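Side-chain contacts in glideosome-associated protein 50 (Plasmodium falciparum 3D7, PDB 3TGH), which takes part in the glideosome complex of gliding motility and host cell invasion and may anchor that complex to the inner membrane complex of the parasite: residues R83-N88 and S164-K169; K50-P55 and Y89-L94; S184-K187 and F192-V195. One frame throughout, in Å; residues are numbered along the deposited sequence. Where two conformers were deposited one is given.

Contact 1: residues R83-N88 and S164-K169; sequences RDWTGN and SNFPYK. With SO4 (sulfate ion), chain C.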
loop_
_atom_site.group_PDB
_atom_site.type_symbol
_atom_site.label_atom_id
_atom_site.label_comp_id
_atom_site.label_asym_id
_atom_site.label_seq_id
_atom_site.Cartn_x
_atom_site.Cartn_y
_atom_site.Cartn_z
ATOM N N ARG A 83 4.228 10.307 9.403
ATOM C CA ARG A 83 5.423 10.170 10.234
ATOM C C ARG A 83 6.719 10.355 9.430
ATOM O O ARG A 83 7.720 10.829 9.964
ATOM C CB ARG A 83 5.458 8.805 10.927
ATOM C CG ARG A 83 4.235 8.470 11.787
ATOM C CD ARG A 83 4.012 9.435 12.938
ATOM N NE ARG A 83 5.089 9.377 13.929
ATOM C CZ ARG A 83 5.015 9.868 15.167
ATOM N NH1 ARG A 83 3.906 10.458 15.608
ATOM N NH2 ARG A 83 6.063 9.763 15.976
ATOM N N ASP A 84 6.695 9.987 8.153
ATOM C CA ASP A 84 7.865 10.136 7.291
ATOM C C ASP A 84 8.105 11.602 6.886
ATOM O O ASP A 84 9.258 12.052 6.735
ATOM C CB ASP A 84 7.689 9.276 6.046
ATOM C CG ASP A 84 7.531 7.792 6.376
ATOM O OD1 ASP A 84 8.472 7.207 6.956
ATOM O OD2 ASP A 84 6.462 7.221 6.066
ATOM N N TRP A 85 7.010 12.331 6.682
ATOM C CA TRP A 85 7.060 13.733 6.261
ATOM C C TRP A 85 7.602 14.714 7.303
ATOM O O TRP A 85 7.983 15.832 6.951
ATOM C CB TRP A 85 5.682 14.189 5.782
ATOM C CG TRP A 85 5.383 13.808 4.372
ATOM C CD1 TRP A 85 4.565 12.802 3.945
ATOM C CD2 TRP A 85 5.898 14.440 3.186
ATOM N NE1 TRP A 85 4.546 12.763 2.562
ATOM C CE2 TRP A 85 5.345 13.763 2.075
ATOM C CE3 TRP A 85 6.753 15.522 2.959
ATOM C CZ2 TRP A 85 5.637 14.124 0.745
ATOM C CZ3 TRP A 85 7.045 15.882 1.631
ATOM C CH2 TRP A 85 6.490 15.181 0.549
ATOM N N THR A 86 7.634 14.311 8.571
ATOM C CA THR A 86 8.194 15.149 9.618
ATOM C C THR A 86 9.716 14.985 9.725
ATOM O O THR A 86 10.357 15.699 10.483
ATOM C CB THR A 86 7.517 14.889 10.988
ATOM O OG1 THR A 86 7.685 13.518 11.361
ATOM C CG2 THR A 86 6.035 15.221 10.919
ATOM N N GLY A 87 10.290 14.063 8.949
ATOM C CA GLY A 87 11.743 13.892 8.889
ATOM C C GLY A 87 12.279 14.190 7.499
ATOM O O GLY A 87 11.731 15.021 6.777
ATOM N N ASN A 88 13.355 13.505 7.124
ATOM C CA ASN A 88 13.987 13.710 5.814
ATOM C C ASN A 88 13.255 12.868 4.767
ATOM O O ASN A 88 13.677 11.761 4.412
ATOM C CB ASN A 88 15.482 13.365 5.890
ATOM C CG ASN A 88 16.274 13.893 4.709
ATOM O OD1 ASN A 88 15.744 14.062 3.616
ATOM N ND2 ASN A 88 17.559 14.165 4.932
ATOM N N SER A 164 -5.364 19.035 2.368
ATOM C CA SER A 164 -5.381 20.492 2.322
ATOM C C SER A 164 -4.202 21.139 3.067
ATOM O O SER A 164 -3.965 22.340 2.908
ATOM C CB SER A 164 -6.705 21.014 2.896
ATOM O OG SER A 164 -6.835 20.644 4.254
ATOM N N ASN A 165 -3.473 20.366 3.879
ATOM C CA ASN A 165 -2.308 20.894 4.607
ATOM C C ASN A 165 -1.021 20.962 3.782
ATOM O O ASN A 165 -0.076 21.655 4.161
ATOM C CB ASN A 165 -2.047 20.098 5.887
ATOM C CG ASN A 165 -3.014 20.461 7.005
ATOM O OD1 ASN A 165 -3.663 21.500 6.954
ATOM N ND2 ASN A 165 -3.105 19.609 8.012
ATOM N N PHE A 166 -0.979 20.255 2.662
ATOM C CA PHE A 166 0.204 20.293 1.813
ATOM C C PHE A 166 0.379 21.696 1.240
ATOM O O PHE A 166 -0.529 22.233 0.600
ATOM C CB PHE A 166 0.114 19.266 0.697
ATOM C CG PHE A 166 1.426 18.993 0.036
ATOM C CD1 PHE A 166 2.407 18.282 0.700
ATOM C CD2 PHE A 166 1.690 19.466 -1.238
ATOM C CE1 PHE A 166 3.629 18.037 0.106
ATOM C CE2 PHE A 166 2.913 19.216 -1.843
ATOM C CZ PHE A 166 3.879 18.507 -1.174
ATOM N N PRO A 167 1.540 22.312 1.499
ATOM C CA PRO A 167 1.684 23.739 1.222
ATOM C C PRO A 167 1.953 24.109 -0.238
ATOM O O PRO A 167 1.767 25.273 -0.603
ATOM C CB PRO A 167 2.880 24.128 2.086
ATOM C CG PRO A 167 3.707 22.913 2.130
ATOM C CD PRO A 167 2.723 21.773 2.192
ATOM N N TYR A 168 2.406 23.154 -1.052
ATOM C CA TYR A 168 2.667 23.403 -2.477
ATOM C C TYR A 168 1.428 23.044 -3.293
ATOM O O TYR A 168 1.180 21.864 -3.575
ATOM C CB TYR A 168 3.844 22.574 -2.989
ATOM C CG TYR A 168 5.208 23.003 -2.518
ATOM C CD1 TYR A 168 5.851 24.107 -3.083
ATOM C CD2 TYR A 168 5.884 22.278 -1.546
ATOM C CE1 TYR A 168 7.112 24.488 -2.658
ATOM C CE2 TYR A 168 7.142 22.649 -1.120
ATOM C CZ TYR A 168 7.750 23.754 -1.679
ATOM O OH TYR A 168 9.004 24.112 -1.247
ATOM N N LYS A 169 0.663 24.058 -3.693
ATOM C CA LYS A 169 -0.628 23.824 -4.342
ATOM C C LYS A 169 -0.517 23.193 -5.740
ATOM O O LYS A 169 -1.344 22.356 -6.105
ATOM C CB LYS A 169 -1.448 25.119 -4.402
ATOM C CG LYS A 169 -1.662 25.805 -3.040
ATOM C CD LYS A 169 -2.186 24.861 -1.946
ATOM C CE LYS A 169 -2.335 25.591 -0.614
ATOM N NZ LYS A 169 -2.530 24.656 0.533
HETATM S S SO4 C . 2.632 26.748 -5.092
HETATM O O1 SO4 C . 3.983 27.293 -4.996
HETATM O O2 SO4 C . 1.806 27.618 -5.926
HETATM O O3 SO4 C . 2.690 25.418 -5.702
HETATM O O4 SO4 C . 2.042 26.674 -3.753
#
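An edge-to-face aromatic pair, Trp-85 with Phe-166, closes a buried contact between the short helix 82-85 and the loop that leads into helix 169-189. The edge of the phenyl ring is aimed at the face of the six-membered ring of the indole: the planes stand at 75° and the centroids lie 5.8 Å apart. At the nearest point CE1 of Phe-166 sits over that face, 4.1 Å from CH2 of Trp-85. The phenyl ring gets there because CG of Phe-166 is anti to the backbone N (chi1 -164°), which swings it across to the indole. The indole is tied at its polar edge, where NE1 is hydrogen-bonded to Asp-158. On the loop side, NZ of Lys-169 donates to the carbonyl O of Phe-166 at 3.1 Å, closing a short side-chain-to-backbone bridge. Tyr-168 is the N-cap residue of helix 169-189, and a sulfate, probably from the crystallisation liquor, accepts bonds from N of Lys-169 to its O4 (3.0 Å) and from N of Lys-170, as anions commonly do at a helix N-terminus. Phe-166 also touches His-172, which binds one metal cation, so the T-shaped pair lies beside that site, in a loop of the calcineurin-like phosphoesterase fold.

Contact 2: residues K50-P55 and Y89-L94; sequences KGLNDP and YNAQLL. With SO4 (sulfate ion), chain B.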
loop_
_atom_site.group_PDB
_atom_site.type_symbol
_atom_site.label_atom_id
_atom_site.label_comp_id
_atom_site.label_asym_id
_atom_site.label_seq_id
_atom_site.Cartn_x
_atom_site.Cartn_y
_atom_site.Cartn_z
ATOM N N LYS A 50 16.650 10.611 9.179
ATOM C CA LYS A 50 17.368 11.884 9.174
ATOM C C LYS A 50 18.130 12.134 7.879
ATOM O O LYS A 50 18.542 13.258 7.617
ATOM C CB LYS A 50 18.347 11.938 10.343
ATOM C CG LYS A 50 17.675 11.981 11.704
ATOM C CD LYS A 50 18.710 12.004 12.813
ATOM C CE LYS A 50 18.056 12.155 14.184
ATOM N NZ LYS A 50 19.072 12.244 15.266
ATOM N N GLY A 51 18.316 11.085 7.079
ATOM C CA GLY A 51 19.057 11.187 5.834
ATOM C C GLY A 51 19.333 9.823 5.225
ATOM O O GLY A 51 18.875 8.795 5.733
ATOM N N LEU A 52 20.093 9.830 4.137
ATOM C CA LEU A 52 20.438 8.610 3.397
ATOM C C LEU A 52 21.267 7.624 4.219
ATOM O O LEU A 52 21.159 6.413 4.040
ATOM C CB LEU A 52 21.218 8.974 2.131
ATOM C CG LEU A 52 20.445 9.612 0.987
ATOM C CD1 LEU A 52 21.433 10.183 -0.040
ATOM C CD2 LEU A 52 19.518 8.587 0.348
ATOM N N ASN A 53 22.100 8.151 5.112
ATOM C CA ASN A 53 23.003 7.330 5.909
ATOM C C ASN A 53 22.602 7.199 7.384
ATOM O O ASN A 53 23.407 6.780 8.216
ATOM C CB ASN A 53 24.425 7.874 5.758
ATOM C CG ASN A 53 24.899 7.820 4.325
ATOM O OD1 ASN A 53 25.003 6.743 3.753
ATOM N ND2 ASN A 53 25.152 8.978 3.725
ATOM N N ASP A 54 21.356 7.549 7.699
ATOM C CA ASP A 54 20.787 7.312 9.025
ATOM C C ASP A 54 20.953 5.820 9.352
ATOM O O ASP A 54 20.563 4.968 8.548
ATOM C CB ASP A 54 19.298 7.705 9.022
ATOM C CG ASP A 54 18.670 7.725 10.416
ATOM O OD1 ASP A 54 19.138 7.001 11.318
ATOM O OD2 ASP A 54 17.679 8.469 10.606
ATOM N N PRO A 55 21.552 5.494 10.520
ATOM C CA PRO A 55 21.627 4.098 10.975
ATOM C C PRO A 55 20.279 3.368 10.973
ATOM O O PRO A 55 20.246 2.137 10.870
ATOM C CB PRO A 55 22.146 4.229 12.411
ATOM C CG PRO A 55 22.950 5.473 12.401
ATOM C CD PRO A 55 22.292 6.402 11.419
ATOM N N TYR A 89 12.128 13.397 4.305
ATOM C CA TYR A 89 11.288 12.713 3.327
ATOM C C TYR A 89 12.023 12.489 2.001
ATOM O O TYR A 89 11.852 11.453 1.372
ATOM C CB TYR A 89 9.968 13.483 3.101
ATOM C CG TYR A 89 10.161 14.948 2.785
ATOM C CD1 TYR A 89 10.132 15.920 3.796
ATOM C CD2 TYR A 89 10.369 15.371 1.489
ATOM C CE1 TYR A 89 10.311 17.255 3.504
ATOM C CE2 TYR A 89 10.564 16.704 1.186
ATOM C CZ TYR A 89 10.532 17.646 2.196
ATOM O OH TYR A 89 10.722 18.973 1.892
ATOM N N ASN A 90 12.837 13.463 1.601
ATOM C CA ASN A 90 13.581 13.411 0.342
ATOM C C ASN A 90 14.578 12.252 0.299
ATOM O O ASN A 90 14.789 11.640 -0.753
ATOM C CB ASN A 90 14.296 14.745 0.099
ATOM C CG ASN A 90 14.975 14.803 -1.251
ATOM O OD1 ASN A 90 16.203 14.847 -1.336
ATOM N ND2 ASN A 90 14.180 14.786 -2.318
ATOM N N ALA A 91 15.176 11.938 1.445
ATOM C CA ALA A 91 16.064 10.796 1.555
ATOM C C ALA A 91 15.373 9.481 1.210
ATOM O O ALA A 91 15.971 8.612 0.581
ATOM C CB ALA A 91 16.682 10.725 2.967
ATOM N N GLN A 92 14.110 9.330 1.613
ATOM C CA GLN A 92 13.370 8.117 1.290
ATOM C C GLN A 92 13.062 8.029 -0.202
ATOM O O GLN A 92 13.034 6.942 -0.765
ATOM C CB GLN A 92 12.078 8.048 2.099
ATOM C CG GLN A 92 12.327 7.983 3.581
ATOM C CD GLN A 92 11.133 7.474 4.355
ATOM O OE1 GLN A 92 10.476 6.503 3.959
ATOM N NE2 GLN A 92 10.856 8.114 5.484
ATOM N N LEU A 93 12.830 9.180 -0.827
ATOM C CA LEU A 93 12.637 9.266 -2.273
ATOM C C LEU A 93 13.920 8.884 -3.027
ATOM O O LEU A 93 13.886 8.097 -3.991
ATOM C CB LEU A 93 12.173 10.679 -2.643
ATOM C CG LEU A 93 11.905 10.971 -4.119
ATOM C CD1 LEU A 93 10.654 10.248 -4.579
ATOM C CD2 LEU A 93 11.794 12.479 -4.368
ATOM N N LEU A 94 15.058 9.423 -2.592
ATOM C CA LEU A 94 16.320 9.141 -3.269
ATOM C C LEU A 94 16.704 7.665 -3.149
ATOM O O LEU A 94 17.229 7.075 -4.100
ATOM C CB LEU A 94 17.436 10.045 -2.742
ATOM C CG LEU A 94 17.292 11.523 -3.106
ATOM C CD1 LEU A 94 18.339 12.347 -2.367
ATOM C CD2 LEU A 94 17.376 11.744 -4.624
HETATM S S SO4 B . 23.265 11.912 5.191
HETATM O O1 SO4 B . 24.449 11.255 4.640
HETATM O O2 SO4 B . 23.584 13.304 5.455
HETATM O O3 SO4 B . 22.171 11.834 4.227
HETATM O O4 SO4 B . 22.875 11.241 6.425
#
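Leu-52 and Gly-51 meet Ala-91 where a type I beta turn, Gly-51 to Asp-54, lies against helix 89-97 of the metallophosphoesterase fold. The close part is small, methyl groups against backbone. The methyl group of Ala-91 is directed at the turn backbone, with its CB 3.6 Å from C of Gly-51. Beside it, CD2 of Leu-52 comes within 3.6 Å of the carbonyl O of Ala-91. In Leu-52 it is CD1 that extends the chain, anti to CA (chi2 167°); CD2 is the other branch, and it also approaches Leu-94, whose CB lies 4.0 Å from it. No hydrogen bond links the two segments directly, but Asn-88, the N-cap of the helix, bonds O of Lys-50 through ND2 and N of Ala-91 through OD1. The outer side is looser: Leu-52 and Leu-94 lie on the surface, and a sulfate, probably from the crystallisation liquor, rests against the turn, bonded to N of Leu-52. Within the loop, OD2 of Asp-54 takes N of Lys-50 on its anti lone pair, while OD1 caps N of Ala-56. The shortest grip on the sulfate is ND2 of Asn-53, 2.6 Å from its O1.

Contact 3: residues S184-K187 and F192-V195; sequences SVAK and FIIV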
loop_
_atom_site.group_PDB
_atom_site.type_symbol
_atom_site.label_atom_id
_atom_site.label_comp_id
_atom_site.label_asym_id
_atom_site.label_seq_id
_atom_site.Cartn_x
_atom_site.Cartn_y
_atom_site.Cartn_z
ATOM N N SER A 184 -8.328 6.410 -14.743
ATOM C CA SER A 184 -8.928 6.413 -16.080
ATOM C C SER A 184 -8.346 5.324 -16.986
ATOM O O SER A 184 -9.074 4.697 -17.757
ATOM C CB SER A 184 -8.740 7.778 -16.742
ATOM O OG SER A 184 -9.402 7.822 -17.990
ATOM N N VAL A 185 -7.040 5.105 -16.887
ATOM C CA VAL A 185 -6.376 4.041 -17.645
ATOM C C VAL A 185 -6.717 2.673 -17.057
ATOM O O VAL A 185 -7.073 1.752 -17.792
ATOM C CB VAL A 185 -4.851 4.242 -17.695
ATOM C CG1 VAL A 185 -4.153 3.022 -18.308
ATOM C CG2 VAL A 185 -4.509 5.506 -18.481
ATOM N N ALA A 186 -6.632 2.545 -15.735
ATOM C CA ALA A 186 -6.903 1.275 -15.060
ATOM C C ALA A 186 -8.295 0.744 -15.396
ATOM O O ALA A 186 -8.472 -0.463 -15.582
ATOM C CB ALA A 186 -6.732 1.420 -13.539
ATOM N N LYS A 187 -9.272 1.649 -15.477
ATOM C CA LYS A 187 -10.647 1.317 -15.891
ATOM C C LYS A 187 -10.718 0.592 -17.226
ATOM O O LYS A 187 -11.589 -0.255 -17.439
ATOM C CB LYS A 187 -11.493 2.593 -16.025
ATOM C CG LYS A 187 -12.012 3.133 -14.732
ATOM C CD LYS A 187 -12.493 4.571 -14.872
ATOM C CE LYS A 187 -13.808 4.661 -15.612
ATOM N NZ LYS A 187 -14.310 6.065 -15.633
ATOM N N PHE A 192 -8.090 -6.051 -12.080
ATOM C CA PHE A 192 -7.981 -5.744 -10.658
ATOM C C PHE A 192 -7.336 -4.369 -10.484
ATOM O O PHE A 192 -6.347 -4.055 -11.150
ATOM C CB PHE A 192 -7.096 -6.768 -9.950
ATOM C CG PHE A 192 -7.607 -8.181 -10.016
ATOM C CD1 PHE A 192 -7.043 -9.098 -10.893
ATOM C CD2 PHE A 192 -8.624 -8.602 -9.175
ATOM C CE1 PHE A 192 -7.507 -10.415 -10.935
ATOM C CE2 PHE A 192 -9.092 -9.909 -9.214
ATOM C CZ PHE A 192 -8.532 -10.812 -10.094
ATOM N N ILE A 193 -7.875 -3.561 -9.575
ATOM C CA ILE A 193 -7.276 -2.260 -9.244
ATOM C C ILE A 193 -7.146 -2.166 -7.729
ATOM O O ILE A 193 -8.135 -2.308 -7.005
ATOM C CB ILE A 193 -8.103 -1.068 -9.773
ATOM C CG1 ILE A 193 -8.394 -1.224 -11.270
ATOM C CG2 ILE A 193 -7.368 0.247 -9.533
ATOM C CD1 ILE A 193 -9.379 -0.205 -11.804
ATOM N N ILE A 194 -5.913 -1.945 -7.274
ATOM C CA ILE A 194 -5.568 -1.884 -5.862
ATOM C C ILE A 194 -4.872 -0.555 -5.603
ATOM O O ILE A 194 -3.902 -0.212 -6.269
ATOM C CB ILE A 194 -4.621 -3.047 -5.452
ATOM C CG1 ILE A 194 -5.299 -4.404 -5.679
ATOM C CG2 ILE A 194 -4.176 -2.920 -3.980
ATOM C CD1 ILE A 194 -5.130 -4.940 -7.090
ATOM N N VAL A 195 -5.374 0.197 -4.630
ATOM C CA VAL A 195 -4.779 1.471 -4.267
ATOM C C VAL A 195 -4.158 1.333 -2.871
ATOM O O VAL A 195 -4.725 0.672 -1.997
ATOM C CB VAL A 195 -5.825 2.602 -4.302
ATOM C CG1 VAL A 195 -5.199 3.941 -3.941
ATOM C CG2 VAL A 195 -6.500 2.676 -5.685
#
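Helix 169-189 passes over strand 192-196 with the CA atoms of Ala-186 and Ile-193 6.8 Å apart, the closest CA pair of the two segments, and no hydrogen bond joins them. The small side chain of Ala-186 is consistent with this close approach. The methyl of Ala-186 is directed at the strand and lies alongside the outer CG1-CD1 bond of Ile-193: its CB is 3.6 Å from CD1 and 3.9 Å from CG1 of Ile-193. CD1 also lies against the helix backbone, 3.9 Å from C of Ala-186 and 4.1 Å from N of Lys-187. The torsions of Ile-193 account for this reach. CG1 is anti to the carbonyl carbon (chi1 -52°), and from there the chain runs extended (chi2 171°), carrying the delta methyl out to the helix. Lys-187, next along, has its CB directed away from the strand, and its NZ forms a salt bridge with Asp-223. Ala-186 and Ile-193 are both buried, and each also packs on strand 148-156, Ala-186 on Ala-153 and Ile-193 on Ile-155. The backbone of strand 192-196 is hydrogen-bonded to that same strand. The arrangement is helix-on-sheet packing inside a beta-alpha-beta unit, in which helix 169-189 connects the parallel strands 148-156 and 192-196.

In the fold
All three contacts fall within the calcineurin-like phosphoesterase range. Contacts 1 and 2 are neighbours, centres 15 Å apart, and their segments alternate along the chain: 50-55, 83-88, 89-94, 164-169. Helices 82-85 and 89-97 are consecutive, and OD1 of Asp-84 probably bonds NE2 of Gln-92 at 2.9 Å, so the two contacts tie loops and short helices into one connected region. Contact 3 comes later and lies about 26 Å from contact 1 and 30 Å from contact 2, centre to centre, across the chain's centre from contact 2. Helix 169-189 links contacts 1 and 3: contact 1 holds the loop at its start, contact 3 its far end within a beta-alpha-beta unit of a seven-stranded mixed sheet.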